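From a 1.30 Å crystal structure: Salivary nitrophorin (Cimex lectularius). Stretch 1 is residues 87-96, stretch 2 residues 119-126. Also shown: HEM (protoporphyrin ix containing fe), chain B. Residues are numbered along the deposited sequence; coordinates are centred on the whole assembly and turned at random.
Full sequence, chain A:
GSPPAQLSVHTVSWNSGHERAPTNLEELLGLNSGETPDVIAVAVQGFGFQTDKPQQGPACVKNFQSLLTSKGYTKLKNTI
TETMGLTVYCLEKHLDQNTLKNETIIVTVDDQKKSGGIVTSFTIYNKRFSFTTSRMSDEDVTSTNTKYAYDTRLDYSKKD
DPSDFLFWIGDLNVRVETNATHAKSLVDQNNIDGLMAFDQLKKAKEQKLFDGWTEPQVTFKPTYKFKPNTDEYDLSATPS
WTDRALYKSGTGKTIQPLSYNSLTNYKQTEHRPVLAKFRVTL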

# COMPACT_ATOMS: atom_id res chain seq x y z
N THR A 87 0.07 -7.39 5.71
CA THR A 87 -0.38 -7.68 7.07
C THR A 87 -1.52 -6.73 7.38
O THR A 87 -1.42 -5.53 7.13
N VAL A 88 -2.58 -7.25 8.04
CA VAL A 88 -3.69 -6.44 8.48
C VAL A 88 -3.88 -6.66 9.98
O VAL A 88 -3.96 -7.82 10.40
N TYR A 89 -3.97 -5.57 10.72
CA TYR A 89 -4.24 -5.57 12.15
C TYR A 89 -5.54 -4.83 12.39
O TYR A 89 -5.89 -3.87 11.70
N CYS A 90 -6.27 -5.27 13.44
CA CYS A 90 -7.46 -4.57 13.83
C CYS A 90 -7.55 -4.57 15.34
O CYS A 90 -7.13 -5.53 15.96
N LEU A 91 -8.06 -3.50 15.91
CA LEU A 91 -8.26 -3.50 17.38
C LEU A 91 -9.16 -4.66 17.75
O LEU A 91 -10.22 -4.87 17.15
N GLU A 92 -8.69 -5.44 18.73
CA GLU A 92 -9.42 -6.61 19.18
C GLU A 92 -10.87 -6.30 19.59
O GLU A 92 -11.75 -7.11 19.37
N LYS A 93 -11.11 -5.12 20.12
CA LYS A 93 -12.47 -4.76 20.56
C LYS A 93 -13.53 -4.75 19.44
O LYS A 93 -14.71 -4.80 19.72
N HIS A 94 -13.13 -4.71 18.17
CA HIS A 94 -14.11 -4.66 17.08
C HIS A 94 -14.50 -6.05 16.56
O HIS A 94 -15.41 -6.18 15.74
N LEU A 95 -13.78 -7.07 16.99
CA LEU A 95 -13.87 -8.38 16.36
C LEU A 95 -15.00 -9.23 16.94
O LEU A 95 -15.11 -9.38 18.16
N ASP A 96 -15.86 -9.73 16.05
CA ASP A 96 -16.86 -10.77 16.40
C ASP A 96 -16.52 -11.98 15.53
O ASP A 96 -16.71 -11.97 14.30
N VAL A 119 -5.11 -10.28 -1.53
CA VAL A 119 -6.23 -9.55 -0.99
C VAL A 119 -6.63 -10.18 0.35
O VAL A 119 -6.90 -11.36 0.38
N THR A 120 -6.70 -9.38 1.38
CA THR A 120 -7.20 -9.82 2.70
C THR A 120 -8.43 -9.04 3.01
O THR A 120 -8.45 -7.81 2.94
N SER A 121 -9.50 -9.76 3.40
CA SER A 121 -10.79 -9.16 3.64
C SER A 121 -11.37 -9.67 4.97
O SER A 121 -11.09 -10.76 5.39
N PHE A 122 -12.21 -8.88 5.55
CA PHE A 122 -12.85 -9.20 6.87
C PHE A 122 -13.99 -8.27 7.13
O PHE A 122 -14.10 -7.18 6.55
N THR A 123 -14.88 -8.71 8.02
CA THR A 123 -16.06 -7.94 8.28
C THR A 123 -16.12 -7.56 9.74
O THR A 123 -15.92 -8.40 10.62
N ILE A 124 -16.39 -6.29 10.01
CA ILE A 124 -16.67 -5.80 11.35
C ILE A 124 -17.89 -4.92 11.28
O ILE A 124 -18.06 -4.13 10.36
N TYR A 125 -18.78 -5.08 12.27
CA TYR A 125 -20.01 -4.32 12.32
C TYR A 125 -20.81 -4.45 11.03
O TYR A 125 -21.40 -3.48 10.53
N ASN A 126 -20.77 -5.64 10.48
CA ASN A 126 -21.46 -5.97 9.28
C ASN A 126 -21.04 -5.17 8.03
O ASN A 126 -21.78 -5.10 7.07

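Two nearly parallel strands, too far apart to share backbone hydrogen bonds, meet here through an apolar layer of interdigitating side chains that closes at one end with a histidine–tyrosine hydrogen bond and two bridging waters. The principle is the alternation of a β-strand: with axes 8.6 Å apart at closest approach and 18° between their directions, every second residue faces the partner. Val-88 and Cys-90 point toward the second stretch, and Thr-120, Phe-122 and Ile-124 point back.

Val-88, in rotamer t, bridges two of these residues, its CG2 lying 3.9 Å from CG2 of Thr-120 and its CG1 3.7 Å from CE2 of Phe-122. Phe-122 adopts p, with chi2 near 93°. Cys-90, also t, sends its SG to 4.0 Å from CD1 of Ile-124 and lies obliquely to the Phe-122 ring. Ile-124, with chi1 p and chi2 t, also meets Leu-95, whose CB points away; its m, t conformation nevertheless brings CD2 to 4.0 Å from CG2 of Ile-124.

Beyond the strands the chemistry turns polar. His-94 (chi1 m), in a 3-10 segment, points toward the partner, while Tyr-125, also m, starts sideways and brings its hydroxyl inward. Their hydrogen bond, 2.7 Å between His-94 ND1 and Tyr-125 OH, runs edge to edge, and either group could be the donor. Water then joins the backbones: water 1 donates to His-94 O (2.8 Å from its O) and accepts from Tyr-125 N (2.9 Å), while water 2 accepts from Asp-96 N and donates to Thr-123 O.

Alternation also serves the other side of the first strand. Thr-87 and Tyr-89 point away from the second stretch and approach the heme, where Tyr-89 OH donates a hydrogen bond of 2.6 Å to HEM O2A.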

# COMPACT_ATOMS: atom_id res chain seq x y z
CB THR A 87 0.76 -7.51 8.06
OG1 THR A 87 1.88 -8.29 7.63
CG2 THR A 87 0.34 -8.01 9.44
CB VAL A 88 -4.99 -6.77 7.70
CG1 VAL A 88 -6.07 -5.86 8.14
CG2 VAL A 88 -4.74 -6.58 6.18
CB TYR A 89 -3.13 -4.81 12.90
CG TYR A 89 -1.77 -5.35 12.74
CD1 TYR A 89 -0.93 -4.84 11.78
CD2 TYR A 89 -1.29 -6.36 13.54
CE1 TYR A 89 0.36 -5.31 11.63
CE2 TYR A 89 0.00 -6.83 13.41
CZ TYR A 89 0.84 -6.30 12.44
OH TYR A 89 2.11 -6.79 12.25
CB CYS A 90 -8.69 -5.25 13.23
SG CYS A 90 -10.33 -4.47 13.56
CB LEU A 91 -8.83 -2.17 17.86
CG LEU A 91 -7.89 -0.95 17.86
CD1 LEU A 91 -8.64 0.27 18.21
CD2 LEU A 91 -6.68 -1.14 18.72
CB GLU A 92 -8.65 -7.23 20.35
CG GLU A 92 -9.39 -8.31 21.10
CD GLU A 92 -9.78 -9.48 20.24
OE1 GLU A 92 -9.02 -9.78 19.29
OE2 GLU A 92 -10.85 -10.07 20.52
CB LYS A 93 -12.45 -3.43 21.31
CG LYS A 93 -12.17 -2.25 20.45
CD LYS A 93 -12.50 -0.96 21.15
CE LYS A 93 -11.91 0.21 20.41
NZ LYS A 93 -11.84 1.41 21.26
CB HIS A 94 -13.51 -3.85 15.94
CG HIS A 94 -13.22 -2.43 16.31
ND1 HIS A 94 -14.11 -1.63 16.99
CD2 HIS A 94 -12.15 -1.66 16.04
CE1 HIS A 94 -13.59 -0.42 17.12
NE2 HIS A 94 -12.41 -0.41 16.54
CB LEU A 95 -12.56 -9.13 16.48
CG LEU A 95 -11.34 -8.38 15.91
CD1 LEU A 95 -10.16 -9.30 15.99
CD2 LEU A 95 -11.52 -7.86 14.46
CB ASP A 96 -18.28 -10.27 16.16
CG ASP A 96 -19.36 -11.35 16.50
OD1 ASP A 96 -18.98 -12.48 16.87
OD2 ASP A 96 -20.59 -11.14 16.40
CB VAL A 119 -7.49 -9.59 -1.89
CG1 VAL A 119 -8.49 -8.64 -1.39
CG2 VAL A 119 -7.17 -9.30 -3.29
CB THR A 120 -6.10 -9.58 3.75
OG1 THR A 120 -5.01 -10.48 3.52
CG2 THR A 120 -6.59 -9.84 5.18
CB SER A 121 -11.79 -9.52 2.53
OG SER A 121 -11.33 -9.07 1.25
CB PHE A 122 -11.81 -9.10 8.01
CG PHE A 122 -11.32 -7.69 8.26
CD1 PHE A 122 -11.93 -6.91 9.20
CD2 PHE A 122 -10.21 -7.16 7.55
CE1 PHE A 122 -11.53 -5.64 9.43
CE2 PHE A 122 -9.80 -5.85 7.78
CZ PHE A 122 -10.45 -5.09 8.71
CB THR A 123 -17.29 -8.82 7.94
OG1 THR A 123 -17.36 -9.00 6.52
CG2 THR A 123 -18.56 -8.14 8.35
CB ILE A 124 -15.45 -5.09 12.06
CG1 ILE A 124 -14.86 -3.97 11.21
CG2 ILE A 124 -14.40 -6.11 12.35
CD1 ILE A 124 -13.80 -3.15 11.96
CB TYR A 125 -19.71 -2.87 12.68
CG TYR A 125 -18.88 -2.73 13.94
CD1 TYR A 125 -17.56 -2.29 13.90
CD2 TYR A 125 -19.43 -3.00 15.20
CE1 TYR A 125 -16.82 -2.15 15.04
CE2 TYR A 125 -18.69 -2.86 16.36
CZ TYR A 125 -17.39 -2.43 16.29
OH TYR A 125 -16.66 -2.27 17.45
CB ASN A 126 -22.96 -5.84 9.51
CG ASN A 126 -23.75 -6.63 8.53
OD1 ASN A 126 -23.36 -7.75 8.19
ND2 ASN A 126 -24.85 -6.06 8.04
CHA HEM B . 6.43 -10.85 8.72
CHB HEM B . 6.90 -6.13 7.73
CHC HEM B . 11.05 -7.04 5.45
CHD HEM B . 10.48 -11.73 6.12
C1A HEM B . 6.19 -9.50 8.70
C2A HEM B . 5.09 -8.81 9.32
C3A HEM B . 5.23 -7.50 9.00
C4A HEM B . 6.41 -7.34 8.21
CMA HEM B . 4.32 -6.37 9.46
CAA HEM B . 3.96 -9.41 10.19
CBA HEM B . 4.48 -9.20 11.64
CGA HEM B . 3.53 -9.81 12.66
O1A HEM B . 3.58 -11.03 12.85
O2A HEM B . 2.78 -9.08 13.34
C1B HEM B . 8.07 -5.98 7.04
C2B HEM B . 8.61 -4.72 6.60
C3B HEM B . 9.76 -4.95 5.97
C4B HEM B . 9.99 -6.37 6.01
CMB HEM B . 7.84 -3.48 6.90
CAB HEM B . 10.71 -3.97 5.30
CBB HEM B . 10.70 -2.67 5.62
C1C HEM B . 11.33 -8.38 5.44
C2C HEM B . 12.43 -9.03 4.78
C3C HEM B . 12.29 -10.33 5.04
C4C HEM B . 11.05 -10.54 5.72
CMC HEM B . 13.64 -8.36 4.13
CAC HEM B . 13.23 -11.44 4.60
CBC HEM B . 13.49 -11.68 3.31
C1D HEM B . 9.32 -11.90 6.83
C2D HEM B . 8.76 -13.20 7.14
C3D HEM B . 7.54 -12.93 7.96
C4D HEM B . 7.43 -11.50 8.06
CMD HEM B . 9.32 -14.56 6.75
CAD HEM B . 6.62 -14.04 8.50
CBD HEM B . 7.41 -14.75 9.58
CGD HEM B . 6.51 -15.62 10.41
O1D HEM B . 7.06 -16.28 11.35
O2D HEM B . 5.28 -15.63 10.12
NA HEM B . 7.00 -8.59 8.03
NB HEM B . 8.92 -6.98 6.65
NC HEM B . 10.50 -9.32 5.96
ND HEM B . 8.49 -10.93 7.38
FE HEM B . 8.81 -8.95 7.13
O HOH W 1 -17.74 -6.76 14.39
O HOH W 2 -16.61 -9.20 13.23